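Long-range contacts in polyketide biosynthesis 3-hydroxy-3-methylglutaryl-ACP synthase PksG (Bacillus subtilis, PDB 4YXT), which catalyses the aldol condensation of an acetyl group carried by an acyl carrier protein with a beta-ketothioester intermediate in the biosynthesis of the antibiotic bacillaene: residues 13-19 / 359-364; 38-43 / 291-296; 42-47 / 367-371. The protein carries 1 engineered substitution. All coordinates share one frame; numbering follows the deposited sequence.

Contact 1 (13-19 / 359-364); sequences GGTAYLD and RYQLSM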
ATOM      1  N   GLY A  13     -15.606 -10.345 -12.681  1.00 27.48           N
ATOM      2  CA  GLY A  13     -14.811 -10.516 -13.902  1.00 26.47           C
ATOM      3  C   GLY A  13     -15.366  -9.814 -15.121  1.00 26.46           C
ATOM      4  O   GLY A  13     -15.321 -10.345 -16.216  1.00 27.90           O
ATOM      5  N   GLY A  14     -15.866  -8.606 -14.927  1.00 28.96           N
ATOM      6  CA  GLY A  14     -16.163  -7.707 -16.025  1.00 28.91           C
ATOM      7  C   GLY A  14     -17.624  -7.815 -16.412  1.00 28.67           C
ATOM      8  O   GLY A  14     -18.324  -8.753 -16.030  1.00 28.04           O
ATOM      9  N   THR A  15     -18.063  -6.843 -17.185  1.00 30.51           N
ATOM     10  CA  THR A  15     -19.395  -6.835 -17.740  1.00 32.24           C
ATOM     11  C   THR A  15     -19.294  -7.266 -19.219  1.00 34.15           C
ATOM     12  O   THR A  15     -20.303  -7.479 -19.878  1.00 41.10           O
ATOM     13  CB  THR A  15     -19.977  -5.422 -17.640  1.00 34.20           C
ATOM     14  OG1 THR A  15     -19.086  -4.534 -18.276  1.00 35.89           O
ATOM     15  CG2 THR A  15     -20.051  -4.949 -16.248  1.00 32.63           C
ATOM     16  N   ALA A  16     -18.075  -7.393 -19.744  1.00 32.75           N
ATOM     17  CA  ALA A  16     -17.865  -7.742 -21.147  1.00 32.38           C
ATOM     18  C   ALA A  16     -16.674  -8.651 -21.251  1.00 32.06           C
ATOM     19  O   ALA A  16     -15.714  -8.500 -20.489  1.00 36.39           O
ATOM     20  CB  ALA A  16     -17.656  -6.499 -21.993  1.00 29.06           C
ATOM     21  N   TYR A  17     -16.719  -9.602 -22.177  1.00 32.33           N
ATOM     22  CA  TYR A  17     -15.551 -10.452 -22.417  1.00 30.05           C
ATOM     23  C   TYR A  17     -15.244 -10.578 -23.871  1.00 31.00           C
ATOM     24  O   TYR A  17     -16.007 -10.075 -24.710  1.00 34.47           O
ATOM     25  CB  TYR A  17     -15.701 -11.818 -21.796  1.00 29.74           C
ATOM     26  CG  TYR A  17     -16.664 -12.737 -22.481  1.00 32.49           C
ATOM     27  CD1 TYR A  17     -16.192 -13.783 -23.261  1.00 31.34           C
ATOM     28  CD2 TYR A  17     -18.054 -12.566 -22.346  1.00 31.26           C
ATOM     29  CE1 TYR A  17     -17.060 -14.652 -23.897  1.00 34.07           C
ATOM     30  CE2 TYR A  17     -18.942 -13.427 -22.986  1.00 33.73           C
ATOM     31  CZ  TYR A  17     -18.424 -14.471 -23.769  1.00 34.84           C
ATOM     32  OH  TYR A  17     -19.241 -15.337 -24.414  1.00 34.20           O
ATOM     33  N   LEU A  18     -14.079 -11.174 -24.155  1.00 30.17           N
ATOM     34  CA  LEU A  18     -13.679 -11.526 -25.521  1.00 31.12           C
ATOM     35  C   LEU A  18     -13.391 -13.000 -25.606  1.00 31.09           C
ATOM     36  O   LEU A  18     -12.811 -13.593 -24.695  1.00 30.54           O
ATOM     37  CB  LEU A  18     -12.460 -10.732 -25.974  1.00 34.71           C
ATOM     38  CG  LEU A  18     -12.152 -10.855 -27.468  1.00 37.29           C
ATOM     39  CD1 LEU A  18     -13.071  -9.943 -28.283  1.00 38.21           C
ATOM     40  CD2 LEU A  18     -10.683 -10.568 -27.727  1.00 35.98           C
ATOM     41  N   ASP A  19     -13.813 -13.629 -26.691  1.00 33.11           N
ATOM     42  CA  ASP A  19     -13.397 -15.001 -26.912  1.00 35.86           C
ATOM     43  C   ASP A  19     -11.976 -14.979 -27.464  1.00 33.78           C
ATOM     44  O   ASP A  19     -11.699 -14.439 -28.514  1.00 30.58           O
ATOM     45  CB  ASP A  19     -14.340 -15.752 -27.836  1.00 41.21           C
ATOM     46  CG  ASP A  19     -13.960 -17.220 -27.973  1.00 46.55           C
ATOM     47  OD1 ASP A  19     -13.567 -17.871 -26.973  1.00 53.69           O
ATOM     48  OD2 ASP A  19     -14.079 -17.732 -29.085  1.00 52.80           O
ATOM     49  N   ARG A 359     -21.870 -12.248 -18.920  1.00 29.67           N
ATOM     50  CA  ARG A 359     -21.179 -11.092 -19.473  1.00 29.44           C
ATOM     51  C   ARG A 359     -21.441 -10.999 -20.949  1.00 29.39           C
ATOM     52  O   ARG A 359     -21.722 -12.013 -21.608  1.00 28.20           O
ATOM     53  CB  ARG A 359     -19.659 -11.171 -19.227  1.00 28.08           C
ATOM     54  CG  ARG A 359     -19.260 -11.261 -17.772  1.00 26.30           C
ATOM     55  CD  ARG A 359     -17.788 -11.607 -17.622  1.00 24.42           C
ATOM     56  NE  ARG A 359     -17.522 -12.979 -18.093  1.00 23.62           N
ATOM     57  CZ  ARG A 359     -16.316 -13.524 -18.240  1.00 23.53           C
ATOM     58  NH1 ARG A 359     -15.215 -12.819 -17.906  1.00 23.59           N
ATOM     59  NH2 ARG A 359     -16.201 -14.794 -18.709  1.00 20.95           N
ATOM     60  N   TYR A 360     -21.315  -9.781 -21.467  1.00 33.18           N
ATOM     61  CA  TYR A 360     -21.536  -9.492 -22.870  1.00 35.23           C
ATOM     62  C   TYR A 360     -20.319  -9.789 -23.698  1.00 39.29           C
ATOM     63  O   TYR A 360     -19.221  -9.288 -23.414  1.00 37.60           O
ATOM     64  CB  TYR A 360     -21.849  -8.016 -23.014  1.00 37.68           C
ATOM     65  CG  TYR A 360     -22.206  -7.546 -24.400  1.00 41.24           C
ATOM     66  CD1 TYR A 360     -23.529  -7.515 -24.819  1.00 46.87           C
ATOM     67  CD2 TYR A 360     -21.241  -7.062 -25.254  1.00 41.37           C
ATOM     68  CE1 TYR A 360     -23.870  -7.045 -26.071  1.00 47.18           C
ATOM     69  CE2 TYR A 360     -21.565  -6.588 -26.498  1.00 48.24           C
ATOM     70  CZ  TYR A 360     -22.882  -6.587 -26.912  1.00 47.97           C
ATOM     71  OH  TYR A 360     -23.203  -6.106 -28.171  1.00 50.63           O
ATOM     72  N   GLN A 361     -20.523 -10.553 -24.768  1.00 42.22           N
ATOM     73  CA  GLN A 361     -19.438 -10.908 -25.674  1.00 43.10           C
ATOM     74  C   GLN A 361     -19.123  -9.831 -26.725  1.00 42.46           C
ATOM     75  O   GLN A 361     -19.977  -9.465 -27.511  1.00 46.83           O
ATOM     76  CB  GLN A 361     -19.773 -12.199 -26.402  1.00 44.61           C
ATOM     77  CG  GLN A 361     -18.720 -12.534 -27.445  1.00 47.36           C
ATOM     78  CD  GLN A 361     -18.655 -14.001 -27.774  1.00 48.75           C
ATOM     79  OE1 GLN A 361     -19.448 -14.796 -27.287  1.00 55.22           O
ATOM     80  NE2 GLN A 361     -17.706 -14.368 -28.601  1.00 46.06           N
ATOM     81  N   LEU A 362     -17.881  -9.366 -26.764  1.00 38.56           N
ATOM     82  CA  LEU A 362     -17.470  -8.400 -27.747  1.00 37.31           C
ATOM     83  C   LEU A 362     -17.174  -9.048 -29.106  1.00 39.65           C
ATOM     84  O   LEU A 362     -16.660 -10.155 -29.181  1.00 41.71           O
ATOM     85  CB  LEU A 362     -16.218  -7.659 -27.275  1.00 34.75           C
ATOM     86  CG  LEU A 362     -16.305  -6.835 -26.004  1.00 38.72           C
ATOM     87  CD1 LEU A 362     -14.906  -6.350 -25.674  1.00 40.66           C
ATOM     88  CD2 LEU A 362     -17.262  -5.645 -26.118  1.00 36.40           C
ATOM     89  N   SER A 363     -17.456  -8.326 -30.181  1.00 41.29           N
ATOM     90  CA  SER A 363     -16.978  -8.708 -31.501  1.00 40.16           C
ATOM     91  C   SER A 363     -15.587  -8.108 -31.695  1.00 41.94           C
ATOM     92  O   SER A 363     -15.204  -7.157 -31.009  1.00 34.13           O
ATOM     93  CB  SER A 363     -17.873  -8.091 -32.554  1.00 41.10           C
ATOM     94  OG  SER A 363     -17.733  -6.663 -32.513  1.00 42.20           O
ATOM     95  N   MET A 364     -14.863  -8.620 -32.685  1.00 46.02           N
ATOM     96  CA  MET A 364     -13.551  -8.087 -33.014  1.00 49.21           C
ATOM     97  C   MET A 364     -13.606  -6.638 -33.478  1.00 48.58           C
ATOM     98  O   MET A 364     -12.637  -5.906 -33.306  1.00 45.09           O
ATOM     99  CB  MET A 364     -12.864  -8.952 -34.081  1.00 52.99           C
ATOM    100  CG  MET A 364     -12.433 -10.317 -33.568  1.00 56.04           C
ATOM    101  SD  MET A 364     -11.266 -10.216 -32.184  1.00 60.32           S
ATOM    102  CE  MET A 364     -11.547 -11.865 -31.561  1.00 62.65           C
TER
HETATM  103  O   HOH W   1     -15.650 -12.466 -28.708  1.00 31.27           O
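Y17 meets R359 and Q361 along one face of a short parallel strand pair. The CA of Q361 sits over a face of the Y17 ring, 4.2 Å from its centroid, as a CH-pi contact. R359 O lies at the ring edge, 3.4 Å from Y17 CE2. The Y17 CB in turn stands over the centre of the R359 guanidinium. Y17 chi1 of 73° places CG between the backbone N and the carbonyl carbon, which lays the ring alongside the other strand.

R359 NH1 donates to G13 O at 3.0 Å, in the plane of that carbonyl. The chain of R359 bends at chi3 (-68°) to reach it.

Backbone bonds set the register: Y360 N to T15 O, Y17 N to Y360 O at 2.8 Å, and L362 N to Y17 O. Strand 360-361 is an outer strand of a three-stranded sheet within this chain, parallel to 16-19, with 41-43 antiparallel beyond it. On the A16 side, A16 CB packs on L362 CD2 at 4.2 Å. L18 CD1 touches L362 CB and M364 CE.

One water accepts from D19 N and Q361 NE2 and donates to L362 O. Farther out, R359 NH2 forms a salt bridge with E41.

Contact 2 (38-43 / 291-296); sequences LMKEKA and CQRVGN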
ATOM      1  N   LEU A  38      -3.542 -22.037 -22.434  1.00 34.31           N
ATOM      2  CA  LEU A  38      -4.693 -22.656 -21.778  1.00 33.03           C
ATOM      3  C   LEU A  38      -5.692 -21.604 -21.329  1.00 31.68           C
ATOM      4  O   LEU A  38      -6.135 -21.615 -20.190  1.00 37.22           O
ATOM      5  CB  LEU A  38      -4.275 -23.529 -20.582  1.00 29.45           C
ATOM      6  CG  LEU A  38      -3.317 -24.708 -20.753  1.00 33.43           C
ATOM      7  CD1 LEU A  38      -3.144 -25.464 -19.430  1.00 32.76           C
ATOM      8  CD2 LEU A  38      -3.695 -25.711 -21.826  1.00 33.31           C
ATOM      9  N   MET A  39      -6.032 -20.696 -22.216  1.00 34.82           N
ATOM     10  CA  MET A  39      -6.941 -19.589 -21.908  1.00 38.59           C
ATOM     11  C   MET A  39      -8.134 -19.592 -22.872  1.00 37.04           C
ATOM     12  O   MET A  39      -8.022 -20.089 -23.968  1.00 33.43           O
ATOM     13  CB  MET A  39      -6.162 -18.277 -21.953  1.00 40.86           C
ATOM     14  CG  MET A  39      -5.086 -18.197 -20.855  1.00 43.52           C
ATOM     15  SD  MET A  39      -5.653 -18.493 -19.140  1.00 43.98           S
ATOM     16  CE  MET A  39      -5.582 -16.814 -18.498  1.00 43.16           C
ATOM     17  N   LYS A  40      -9.292 -19.080 -22.454  1.00 36.61           N
ATOM     18  CA  LYS A  40     -10.491 -19.123 -23.321  1.00 33.30           C
ATOM     19  C   LYS A  40     -11.170 -17.804 -23.422  1.00 31.84           C
ATOM     20  O   LYS A  40     -11.642 -17.462 -24.473  1.00 29.94           O
ATOM     21  CB  LYS A  40     -11.524 -20.164 -22.845  1.00 37.11           C
ATOM     22  CG  LYS A  40     -10.943 -21.508 -22.425  1.00 36.04           C
ATOM     23  CD  LYS A  40     -11.877 -22.250 -21.496  1.00 39.02           C
ATOM     24  CE  LYS A  40     -12.983 -22.975 -22.261  1.00 40.76           C
ATOM     25  NZ  LYS A  40     -13.780 -23.862 -21.335  1.00 40.30           N
ATOM     26  N   GLU A  41     -11.263 -17.065 -22.329  1.00 29.39           N
ATOM     27  CA  GLU A  41     -11.885 -15.785 -22.386  1.00 30.19           C
ATOM     28  C   GLU A  41     -11.052 -14.829 -21.576  1.00 27.08           C
ATOM     29  O   GLU A  41     -10.341 -15.217 -20.690  1.00 21.80           O
ATOM     30  CB  GLU A  41     -13.313 -15.852 -21.816  1.00 34.23           C
ATOM     31  CG  GLU A  41     -14.208 -16.915 -22.453  1.00 39.60           C
ATOM     32  CD  GLU A  41     -15.410 -17.282 -21.592  1.00 44.29           C
ATOM     33  OE1 GLU A  41     -15.280 -17.354 -20.350  1.00 54.03           O
ATOM     34  OE2 GLU A  41     -16.497 -17.523 -22.150  1.00 49.63           O
ATOM     35  N   LYS A  42     -11.112 -13.567 -21.939  1.00 28.43           N
ATOM     36  CA  LYS A  42     -10.602 -12.515 -21.072  1.00 27.43           C
ATOM     37  C   LYS A  42     -11.717 -11.498 -20.881  1.00 28.00           C
ATOM     38  O   LYS A  42     -12.414 -11.168 -21.853  1.00 31.61           O
ATOM     39  CB  LYS A  42      -9.355 -11.880 -21.661  1.00 27.56           C
ATOM     40  CG  LYS A  42      -9.519 -11.189 -23.022  1.00 28.04           C
ATOM     41  CD  LYS A  42      -8.168 -10.596 -23.400  1.00 27.93           C
ATOM     42  CE  LYS A  42      -8.293  -9.501 -24.447  1.00 30.02           C
ATOM     43  NZ  LYS A  42      -7.031  -8.702 -24.470  1.00 31.65           N
ATOM     44  N   ALA A  43     -11.909 -11.042 -19.643  1.00 25.72           N
ATOM     45  CA  ALA A  43     -12.707  -9.860 -19.386  1.00 26.68           C
ATOM     46  C   ALA A  43     -12.071  -8.651 -20.030  1.00 28.68           C
ATOM     47  O   ALA A  43     -10.854  -8.557 -20.100  1.00 28.56           O
ATOM     48  CB  ALA A  43     -12.809  -9.634 -17.890  1.00 25.73           C
ATOM     49  N   CYS A 291     -10.013 -18.589 -13.787  1.00 24.32           N
ATOM     50  CA  CYS A 291      -8.880 -17.888 -14.346  1.00 24.97           C
ATOM     51  C   CYS A 291      -8.904 -17.935 -15.859  1.00 24.42           C
ATOM     52  O   CYS A 291      -8.634 -16.942 -16.501  1.00 23.33           O
ATOM     53  CB  CYS A 291      -7.577 -18.487 -13.779  1.00 27.02           C
ATOM     54  SG  CYS A 291      -7.441 -18.160 -11.998  1.00 29.96           S
ATOM     55  N   GLN A 292      -9.272 -19.080 -16.415  1.00 23.58           N
ATOM     56  CA  GLN A 292      -9.387 -19.223 -17.846  1.00 27.21           C
ATOM     57  C   GLN A 292     -10.471 -18.384 -18.487  1.00 26.15           C
ATOM     58  O   GLN A 292     -10.496 -18.296 -19.699  1.00 26.95           O
ATOM     59  CB  GLN A 292      -9.772 -20.647 -18.199  1.00 31.13           C
ATOM     60  CG  GLN A 292      -8.725 -21.683 -17.871  1.00 38.71           C
ATOM     61  CD  GLN A 292      -9.110 -22.997 -18.491  1.00 44.77           C
ATOM     62  OE1 GLN A 292      -8.929 -23.189 -19.693  1.00 52.87           O
ATOM     63  NE2 GLN A 292      -9.702 -23.881 -17.696  1.00 44.76           N
ATOM     64  N   ARG A 293     -11.388 -17.829 -17.706  1.00 23.10           N
ATOM     65  CA  ARG A 293     -12.498 -17.087 -18.261  1.00 24.25           C
ATOM     66  C   ARG A 293     -12.381 -15.594 -18.055  1.00 26.21           C
ATOM     67  O   ARG A 293     -13.048 -14.794 -18.742  1.00 23.07           O
ATOM     68  CB  ARG A 293     -13.806 -17.633 -17.703  1.00 24.16           C
ATOM     69  CG  ARG A 293     -14.033 -19.113 -17.962  1.00 25.21           C
ATOM     70  CD  ARG A 293     -15.380 -19.619 -17.396  1.00 25.80           C
ATOM     71  NE  ARG A 293     -16.443 -18.893 -18.064  1.00 24.84           N
ATOM     72  CZ  ARG A 293     -17.714 -18.925 -17.753  1.00 23.66           C
ATOM     73  NH1 ARG A 293     -18.156 -19.622 -16.719  1.00 23.18           N
ATOM     74  NH2 ARG A 293     -18.533 -18.176 -18.467  1.00 25.82           N
ATOM     75  N   VAL A 294     -11.469 -15.209 -17.166  1.00 26.54           N
ATOM     76  CA  VAL A 294     -11.209 -13.779 -16.904  1.00 26.49           C
ATOM     77  C   VAL A 294      -9.874 -13.215 -17.432  1.00 23.56           C
ATOM     78  O   VAL A 294      -9.761 -12.053 -17.859  1.00 22.77           O
ATOM     79  CB  VAL A 294     -11.347 -13.539 -15.382  1.00 27.41           C
ATOM     80  CG1 VAL A 294     -11.463 -12.060 -15.086  1.00 29.82           C
ATOM     81  CG2 VAL A 294     -12.628 -14.201 -14.896  1.00 30.84           C
ATOM     82  N   GLY A 295      -8.854 -14.045 -17.425  1.00 23.32           N
ATOM     83  CA  GLY A 295      -7.529 -13.581 -17.795  1.00 26.05           C
ATOM     84  C   GLY A 295      -6.650 -13.386 -16.573  1.00 23.81           C
ATOM     85  O   GLY A 295      -7.011 -13.782 -15.495  1.00 25.83           O
ATOM     86  N   ASN A 296      -5.462 -12.858 -16.795  1.00 23.94           N
ATOM     87  CA  ASN A 296      -4.570 -12.454 -15.751  1.00 25.09           C
ATOM     88  C   ASN A 296      -5.118 -11.169 -15.135  1.00 25.12           C
ATOM     89  O   ASN A 296      -5.165 -10.105 -15.774  1.00 25.31           O
ATOM     90  CB  ASN A 296      -3.150 -12.181 -16.292  1.00 24.44           C
ATOM     91  CG  ASN A 296      -2.217 -11.607 -15.229  1.00 25.85           C
ATOM     92  OD1 ASN A 296      -2.386 -11.812 -14.015  1.00 19.38           O
ATOM     93  ND2 ASN A 296      -1.233 -10.856 -15.691  1.00 27.17           N
TER
HETATM   94  O   HOH W   2     -18.176 -16.235 -20.003  1.00 26.57           O
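The C-terminal end of the short helix 291-294 docks against strand 41-43, the outer strand of a small mixed sheet, and the residues leading into it. Q292 O is gripped by two backbone donors: K40 N at 3.1 Å and E41 N at 3.0 Å. A43 N donates to V294 O, also at 3.0 Å.

E41 and R293 lie side by side and point the same way. R293 NE donates to the syn side of E41 OE1 at 3.0 Å, and the bond is nearly straight (168°). The oxygen lies in the guanidinium plane, while the carboxylate is turned 40° from it.

The M39 chain bends at chi2, bringing SD near Q292 CA, and again at chi3 (-107°), which sets CE 3.6 Å from C291 O. A43 CB packs on V294 CG1 at 3.9 Å. G295 ends the helix with positive phi. The next residue, N296, has its side chain about 4 Å from that of H250, an active-site residue by similarity.

E41 OE1 also forms a salt bridge with R359, so two arginines share this carboxylate; R293 NH2 has a second acid partner in D357. This probably favours the ionised form of E41. The strand-side N-H groups supply partners to Q292 O and V294 O, which at the end of a helix would probably lack helical ones.

Contact 3 (42-47 / 367-371); sequences KAVALP and YELLF
K42 and Y367 cross at about a right angle, and the lysine end meets the phenol oxygen. K42 NZ donates to Y367 OH at 2.9 Å. NZ approaches the ring obliquely, and K42 CE lies 3.9 Å from Y367 CZ. Extended beyond CG, the lysine chain carries its amine from the strand across to the helix. Both polar groups also bind E165: K42 NZ through the backbone O, Y367 OH through the carboxylate. The amine and the hydroxyl, on buried residues, are therefore held from more than one direction.

V44 comes to the ring edge, with CG1 near the ring plane and 4.2 Å from Y367 CD1. Y367 CG is anti to the backbone N (chi1 168°), and this carries the ring toward the strand.

One turn on, L370 points at the other segment. Its CD2 meets P47 CD at 3.8 Å, the two side chains again crossing at about a right angle. The other methyl, CD1, lies 4.4 Å from L46 CD2 and 4.5 Å from V44 CG1.

Helix 364-370 packs mainly on the loop after strand 41-43, at the edge of the small three-stranded sheet and away from the predicted active-site residues.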
ATOM      1  N   LYS A  42     -11.112 -13.567 -21.939  1.00 28.43           N
ATOM      2  CA  LYS A  42     -10.602 -12.515 -21.072  1.00 27.43           C
ATOM      3  C   LYS A  42     -11.717 -11.498 -20.881  1.00 28.00           C
ATOM      4  O   LYS A  42     -12.414 -11.168 -21.853  1.00 31.61           O
ATOM      5  CB  LYS A  42      -9.355 -11.880 -21.661  1.00 27.56           C
ATOM      6  CG  LYS A  42      -9.519 -11.189 -23.022  1.00 28.04           C
ATOM      7  CD  LYS A  42      -8.168 -10.596 -23.400  1.00 27.93           C
ATOM      8  CE  LYS A  42      -8.293  -9.501 -24.447  1.00 30.02           C
ATOM      9  NZ  LYS A  42      -7.031  -8.702 -24.470  1.00 31.65           N
ATOM     10  N   ALA A  43     -11.909 -11.042 -19.643  1.00 25.72           N
ATOM     11  CA  ALA A  43     -12.707  -9.860 -19.386  1.00 26.68           C
ATOM     12  C   ALA A  43     -12.071  -8.651 -20.030  1.00 28.68           C
ATOM     13  O   ALA A  43     -10.854  -8.557 -20.100  1.00 28.56           O
ATOM     14  CB  ALA A  43     -12.809  -9.634 -17.890  1.00 25.73           C
ATOM     15  N   VAL A  44     -12.884  -7.703 -20.496  1.00 34.98           N
ATOM     16  CA  VAL A  44     -12.379  -6.444 -21.071  1.00 30.90           C
ATOM     17  C   VAL A  44     -13.104  -5.255 -20.396  1.00 33.63           C
ATOM     18  O   VAL A  44     -14.335  -5.095 -20.509  1.00 32.93           O
ATOM     19  CB  VAL A  44     -12.533  -6.400 -22.607  1.00 36.85           C
ATOM     20  CG1 VAL A  44     -11.868  -5.148 -23.203  1.00 35.98           C
ATOM     21  CG2 VAL A  44     -11.972  -7.661 -23.261  1.00 36.90           C
ATOM     22  N   ALA A  45     -12.349  -4.465 -19.624  1.00 31.22           N
ATOM     23  CA  ALA A  45     -12.887  -3.268 -18.998  1.00 31.53           C
ATOM     24  C   ALA A  45     -13.324  -2.249 -20.073  1.00 35.80           C
ATOM     25  O   ALA A  45     -12.579  -1.954 -21.015  1.00 35.19           O
ATOM     26  CB  ALA A  45     -11.853  -2.624 -18.079  1.00 30.22           C
ATOM     27  N   LEU A  46     -14.525  -1.708 -19.890  1.00 35.06           N
ATOM     28  CA  LEU A  46     -15.061  -0.671 -20.744  1.00 35.80           C
ATOM     29  C   LEU A  46     -14.717   0.725 -20.208  1.00 36.37           C
ATOM     30  O   LEU A  46     -14.374   0.891 -19.019  1.00 31.54           O
ATOM     31  CB  LEU A  46     -16.570  -0.834 -20.825  1.00 38.39           C
ATOM     32  CG  LEU A  46     -17.000  -2.237 -21.258  1.00 40.57           C
ATOM     33  CD1 LEU A  46     -18.256  -2.746 -20.550  1.00 40.97           C
ATOM     34  CD2 LEU A  46     -17.187  -2.206 -22.751  1.00 44.28           C
ATOM     35  N   PRO A  47     -14.816   1.742 -21.081  1.00 36.87           N
ATOM     36  CA  PRO A  47     -14.498   3.121 -20.739  1.00 36.49           C
ATOM     37  C   PRO A  47     -15.186   3.643 -19.480  1.00 33.65           C
ATOM     38  O   PRO A  47     -14.652   4.535 -18.814  1.00 36.29           O
ATOM     39  CB  PRO A  47     -15.002   3.884 -21.973  1.00 38.46           C
ATOM     40  CG  PRO A  47     -14.710   2.944 -23.081  1.00 38.41           C
ATOM     41  CD  PRO A  47     -15.076   1.604 -22.527  1.00 37.36           C
ATOM     42  N   TYR A 367     -13.997  -4.813 -30.129  1.00 45.25           N
ATOM     43  CA  TYR A 367     -12.820  -4.940 -29.300  1.00 49.65           C
ATOM     44  C   TYR A 367     -11.633  -4.134 -29.871  1.00 56.15           C
ATOM     45  O   TYR A 367     -10.861  -3.526 -29.118  1.00 58.57           O
ATOM     46  CB  TYR A 367     -12.482  -6.417 -29.109  1.00 46.44           C
ATOM     47  CG  TYR A 367     -11.124  -6.608 -28.500  1.00 51.08           C
ATOM     48  CD1 TYR A 367     -10.896  -6.331 -27.142  1.00 50.56           C
ATOM     49  CD2 TYR A 367     -10.060  -7.029 -29.269  1.00 47.49           C
ATOM     50  CE1 TYR A 367      -9.645  -6.481 -26.587  1.00 46.02           C
ATOM     51  CE2 TYR A 367      -8.804  -7.172 -28.721  1.00 51.58           C
ATOM     52  CZ  TYR A 367      -8.604  -6.893 -27.379  1.00 49.06           C
ATOM     53  OH  TYR A 367      -7.349  -7.065 -26.855  1.00 51.61           O
ATOM     54  N   GLU A 368     -11.516  -4.094 -31.196  1.00 60.30           N
ATOM     55  CA  GLU A 368     -10.445  -3.349 -31.871  1.00 61.41           C
ATOM     56  C   GLU A 368     -10.660  -1.829 -31.746  1.00 61.15           C
ATOM     57  O   GLU A 368      -9.710  -1.033 -31.876  1.00 52.50           O
ATOM     58  CB  GLU A 368     -10.375  -3.772 -33.351  1.00 66.45           C
ATOM     59  CG  GLU A 368      -9.074  -3.451 -34.083  1.00 69.70           C
ATOM     60  CD  GLU A 368      -8.007  -4.532 -33.942  1.00 69.59           C
ATOM     61  OE1 GLU A 368      -8.307  -5.721 -34.202  1.00 68.63           O
ATOM     62  OE2 GLU A 368      -6.861  -4.179 -33.590  1.00 66.89           O
ATOM     63  N   LEU A 369     -11.908  -1.428 -31.496  1.00 60.86           N
ATOM     64  CA  LEU A 369     -12.231  -0.019 -31.279  1.00 62.03           C
ATOM     65  C   LEU A 369     -11.747   0.414 -29.899  1.00 64.62           C
ATOM     66  O   LEU A 369     -11.294   1.544 -29.725  1.00 77.22           O
ATOM     67  CB  LEU A 369     -13.739   0.226 -31.432  1.00 63.41           C
ATOM     68  CG  LEU A 369     -14.264   1.516 -32.097  1.00 64.61           C
ATOM     69  CD1 LEU A 369     -14.815   2.496 -31.071  1.00 63.12           C
ATOM     70  CD2 LEU A 369     -13.249   2.200 -33.009  1.00 63.82           C
ATOM     71  N   LEU A 370     -11.827  -0.488 -28.922  1.00 62.35           N
ATOM     72  CA  LEU A 370     -11.337  -0.199 -27.568  1.00 61.00           C
ATOM     73  C   LEU A 370      -9.816  -0.410 -27.442  1.00 57.61           C
ATOM     74  O   LEU A 370      -9.123   0.479 -26.977  1.00 59.21           O
ATOM     75  CB  LEU A 370     -12.062  -1.059 -26.537  1.00 58.44           C
ATOM     76  CG  LEU A 370     -13.578  -1.064 -26.593  1.00 56.81           C
ATOM     77  CD1 LEU A 370     -14.076  -2.327 -25.901  1.00 57.59           C
ATOM     78  CD2 LEU A 370     -14.166   0.188 -25.968  1.00 56.94           C
ATOM     79  N   PHE A 371      -9.296  -1.570 -27.863  1.00 54.78           N
ATOM     80  CA  PHE A 371      -7.848  -1.830 -27.840  1.00 50.75           C
ATOM     81  C   PHE A 371      -7.042  -0.675 -28.432  1.00 53.22           C
ATOM     82  O   PHE A 371      -5.834  -0.665 -28.312  1.00 50.79           O
ATOM     83  CB  PHE A 371      -7.499  -3.148 -28.556  1.00 48.42           C
TER

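All three contacts join the N-terminal and C-terminal family regions around one small sheet. Contact 1 adds strand 360-361 to strand 16-19, contact 2 brings helix 291-294 to strand 41-43, and contact 3 sets helix 364-370 against the same strand and its following loop. Contacts 2 and 3 share K42 and A43. R359 of contact 1 also bonds R293 O and E41 of contact 2, so their polar networks merge. None is fully buried; contact 2 lies nearest the chain centre, at about 12 Å between centres, and closest to the active-site residues assigned by similarity. Contact 1 relies on strand pairing, contact 2 on helix-end carbonyls and charge, contact 3 mainly on apolar side chains.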